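Local structure of uncharacterized protein Rv2277c (Mycobacterium tuberculosis, 5VUG) at residues 200-205 / 244-249. The protein is uncharacterised but carries a glycerophosphodiester phosphodiesterase domain with a TIM-barrel fold, and so probably hydrolyses phosphoric diesters. Numbering follows the deposited sequence.
Sequences KWAGFE and MKVMGF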
ATOM      1  N   LYS A 200      -5.920  22.223 -10.562  1.00 13.82           N
ATOM      2  CA  LYS A 200      -6.727  21.052 -10.888  1.00 14.49           C
ATOM      3  C   LYS A 200      -7.541  20.579  -9.692  1.00 11.55           C
ATOM      4  O   LYS A 200      -7.118  20.704  -8.538  1.00 14.11           O
ATOM      5  CB  LYS A 200      -5.830  19.895 -11.329  1.00 16.10           C
ATOM      6  CG  LYS A 200      -5.075  20.153 -12.597  1.00 19.66           C
ATOM      7  CD  LYS A 200      -5.667  19.337 -13.694  1.00 18.96           C
ATOM      8  CE  LYS A 200      -5.000  19.606 -15.016  1.00 18.94           C
ATOM      9  NZ  LYS A 200      -5.971  19.351 -16.110  1.00 21.41           N
ATOM     10  N   TRP A 201      -8.708  20.005  -9.989  1.00 11.00           N
ATOM     11  CA  TRP A 201      -9.442  19.209  -9.014  1.00 11.38           C
ATOM     12  C   TRP A 201      -8.815  17.826  -8.884  1.00 11.71           C
ATOM     13  O   TRP A 201      -8.374  17.227  -9.871  1.00 13.42           O
ATOM     14  CB  TRP A 201     -10.897  19.022  -9.458  1.00 12.16           C
ATOM     15  CG  TRP A 201     -11.815  20.122  -9.039  1.00 12.06           C
ATOM     16  CD1 TRP A 201     -12.225  21.177  -9.797  1.00 12.96           C
ATOM     17  CD2 TRP A 201     -12.436  20.281  -7.757  1.00 10.29           C
ATOM     18  NE1 TRP A 201     -13.061  21.992  -9.066  1.00 12.79           N
ATOM     19  CE2 TRP A 201     -13.211  21.460  -7.812  1.00 11.51           C
ATOM     20  CE3 TRP A 201     -12.412  19.541  -6.561  1.00 11.68           C
ATOM     21  CZ2 TRP A 201     -13.957  21.919  -6.722  1.00 12.24           C
ATOM     22  CZ3 TRP A 201     -13.151  20.005  -5.474  1.00 12.34           C
ATOM     23  CH2 TRP A 201     -13.912  21.181  -5.562  1.00 13.22           C
ATOM     24  N   ALA A 202      -8.792  17.317  -7.656  1.00 12.34           N
ATOM     25  CA  ALA A 202      -8.427  15.935  -7.380  1.00 11.63           C
ATOM     26  C   ALA A 202      -9.410  15.392  -6.358  1.00 10.68           C
ATOM     27  O   ALA A 202      -9.957  16.151  -5.557  1.00 13.50           O
ATOM     28  CB  ALA A 202      -7.012  15.831  -6.806  1.00 13.33           C
ATOM     29  N   GLY A 203      -9.641  14.077  -6.391  1.00 10.23           N
ATOM     30  CA  GLY A 203     -10.554  13.458  -5.448  1.00 10.77           C
ATOM     31  C   GLY A 203     -10.141  12.045  -5.091  1.00  8.73           C
ATOM     32  O   GLY A 203      -9.426  11.378  -5.841  1.00 11.48           O
ATOM     33  N   PHE A 204     -10.581  11.601  -3.913  1.00  8.36           N
ATOM     34  CA  PHE A 204     -10.336  10.228  -3.489  1.00  9.80           C
ATOM     35  C   PHE A 204     -11.223   9.948  -2.290  1.00  9.49           C
ATOM     36  O   PHE A 204     -11.574  10.870  -1.553  1.00 10.21           O
ATOM     37  CB  PHE A 204      -8.869   9.994  -3.102  1.00 10.47           C
ATOM     38  CG  PHE A 204      -8.392   8.598  -3.376  1.00 11.29           C
ATOM     39  CD1 PHE A 204      -8.038   8.214  -4.659  1.00 12.92           C
ATOM     40  CD2 PHE A 204      -8.286   7.672  -2.351  1.00 10.72           C
ATOM     41  CE1 PHE A 204      -7.593   6.924  -4.917  1.00 13.45           C
ATOM     42  CE2 PHE A 204      -7.840   6.376  -2.601  1.00 11.86           C
ATOM     43  CZ  PHE A 204      -7.493   6.008  -3.890  1.00 12.93           C
ATOM     44  N   GLU A 205     -11.566   8.669  -2.109  1.00  9.95           N
ATOM     45  CA  GLU A 205     -12.349   8.221  -0.961  1.00 11.00           C
ATOM     46  C   GLU A 205     -11.657   8.558   0.355  1.00 11.29           C
ATOM     47  O   GLU A 205     -10.429   8.535   0.463  1.00 11.15           O
ATOM     48  CB  GLU A 205     -12.533   6.698  -1.015  1.00 12.17           C
ATOM     49  CG  GLU A 205     -13.602   6.192  -1.974  1.00 12.40           C
ATOM     50  CD  GLU A 205     -13.201   6.217  -3.442  1.00 13.74           C
ATOM     51  OE1 GLU A 205     -12.050   6.559  -3.774  1.00 13.10           O
ATOM     52  OE2 GLU A 205     -14.069   5.883  -4.278  1.00 18.28           O
HETATM   53  N   MSE A 244      -4.831  23.910  -6.351  1.00 16.76           N
HETATM   54  CA  MSE A 244      -5.583  22.660  -6.443  1.00 14.13           C
HETATM   55  C   MSE A 244      -6.803  22.697  -5.530  1.00 12.14           C
HETATM   56  O   MSE A 244      -6.794  23.341  -4.480  1.00 14.76           O
HETATM   57  CB  MSE A 244      -4.732  21.446  -6.054  1.00 14.11           C
HETATM   58  CG  MSE A 244      -3.611  21.102  -7.030  1.00 14.93           C
HETATM   59 SE   MSE A 244      -3.004  19.239  -6.843  0.82 19.28          SE
HETATM   60  CE  MSE A 244      -4.307  18.351  -7.982  1.00 15.63           C
ATOM     61  N   LYS A 245      -7.849  21.983  -5.935  1.00 11.38           N
ATOM     62  CA  LYS A 245      -9.042  21.788  -5.125  1.00 11.48           C
ATOM     63  C   LYS A 245      -9.216  20.292  -4.914  1.00 10.82           C
ATOM     64  O   LYS A 245      -8.965  19.503  -5.829  1.00 12.09           O
ATOM     65  CB  LYS A 245     -10.274  22.383  -5.824  1.00 13.86           C
ATOM     66  CG  LYS A 245     -10.160  23.889  -6.054  1.00 17.13           C
ATOM     67  CD  LYS A 245     -11.299  24.414  -6.904  1.00 22.78           C
ATOM     68  CE  LYS A 245     -11.206  25.934  -7.067  1.00 31.01           C
ATOM     69  NZ  LYS A 245     -12.374  26.514  -7.791  1.00 35.97           N
ATOM     70  N   VAL A 246      -9.594  19.893  -3.699  1.00 11.37           N
ATOM     71  CA  VAL A 246      -9.624  18.479  -3.331  1.00 10.16           C
ATOM     72  C   VAL A 246     -11.009  18.088  -2.832  1.00 10.62           C
ATOM     73  O   VAL A 246     -11.633  18.805  -2.037  1.00 11.24           O
ATOM     74  CB  VAL A 246      -8.510  18.079  -2.334  1.00 10.62           C
ATOM     75  CG1 VAL A 246      -7.133  18.190  -3.007  1.00 13.00           C
ATOM     76  CG2 VAL A 246      -8.561  18.928  -1.068  1.00 13.73           C
HETATM   77  N   MSE A 247     -11.486  16.945  -3.312  1.00 10.01           N
HETATM   78  CA  MSE A 247     -12.787  16.406  -2.923  1.00  9.51           C
HETATM   79  C   MSE A 247     -12.654  15.061  -2.235  1.00  9.92           C
HETATM   80  O   MSE A 247     -11.906  14.180  -2.695  1.00 11.53           O
HETATM   81  CB  MSE A 247     -13.689  16.256  -4.154  1.00 11.85           C
HETATM   82  CG  MSE A 247     -15.119  15.770  -3.822  1.00 10.89           C
HETATM   83 SE   MSE A 247     -16.229  15.585  -5.428  0.80 15.34          SE
HETATM   84  CE  MSE A 247     -15.864  17.297  -6.259  1.00 12.14           C
ATOM     85  N   GLY A 248     -13.375  14.896  -1.127  1.00  9.58           N
ATOM     86  CA  GLY A 248     -13.464  13.595  -0.490  1.00 10.12           C
ATOM     87  C   GLY A 248     -14.601  12.793  -1.088  1.00 11.09           C
ATOM     88  O   GLY A 248     -15.733  13.285  -1.143  1.00 10.98           O
ATOM     89  N   PHE A 249     -14.319  11.588  -1.579  1.00 10.74           N
ATOM     90  CA  PHE A 249     -15.365  10.729  -2.120  1.00 10.15           C
ATOM     91  C   PHE A 249     -15.960   9.874  -0.998  1.00 10.85           C
ATOM     92  O   PHE A 249     -15.332   9.633   0.037  1.00 11.25           O
ATOM     93  CB  PHE A 249     -14.798   9.779  -3.185  1.00  8.47           C
ATOM     94  CG  PHE A 249     -14.242  10.467  -4.418  1.00 10.32           C
ATOM     95  CD1 PHE A 249     -14.618  11.761  -4.763  1.00 12.54           C
ATOM     96  CD2 PHE A 249     -13.377   9.778  -5.263  1.00  9.23           C
ATOM     97  CE1 PHE A 249     -14.121  12.363  -5.922  1.00 10.40           C
ATOM     98  CE2 PHE A 249     -12.867  10.374  -6.411  1.00  9.69           C
ATOM     99  CZ  PHE A 249     -13.247  11.667  -6.741  1.00 10.82           C
TER
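Five backbone hydrogen bonds join segments 200-205 and 244-249, whose strands run parallel, from Lys245 N to Lys200 O through to Phe249 N to Phe204 O. The last is short, 2.8 Å from Phe249 N to Phe204 O, and nearly straight at the hydrogen, yet the N-H meets the carbonyl well above its plane. On the face bearing Trp201, Met247 and Phe249, Lys245 lays its aliphatic chain obliquely across the indole: CB stands 3.4 Å from the centre of the six-membered ring of Trp201, a CH-pi contact. CE of Met247, a selenomethionine, comes obliquely to Trp201 CZ3 at 3.9 Å. Phe249 (chi1 -64°) lies flat over the neighbouring backbone, with CZ 3.5 Å from Gly203 CA, where Gly203 has no side chain. The Glu205 carboxylate meets the edge of that ring nearly at right angles, and Arg176 holds OE1 in a salt bridge. On the reverse face, Ala202 and Val246 touch Phe238 of helix 232-239, as does selenomethionine Met244, preceding the strand; its CE lies 3.9 Å from Ala202 CB. The apolar side chains of Trp201, Met247 and Phe249 point into the barrel, where Trp201 meets Phe123 and Phe249 meets Tyr154 edge-to-face; Phe249 also neighbours a bound glycerol. Arg176 probably keeps the Glu205 carboxylate ionised.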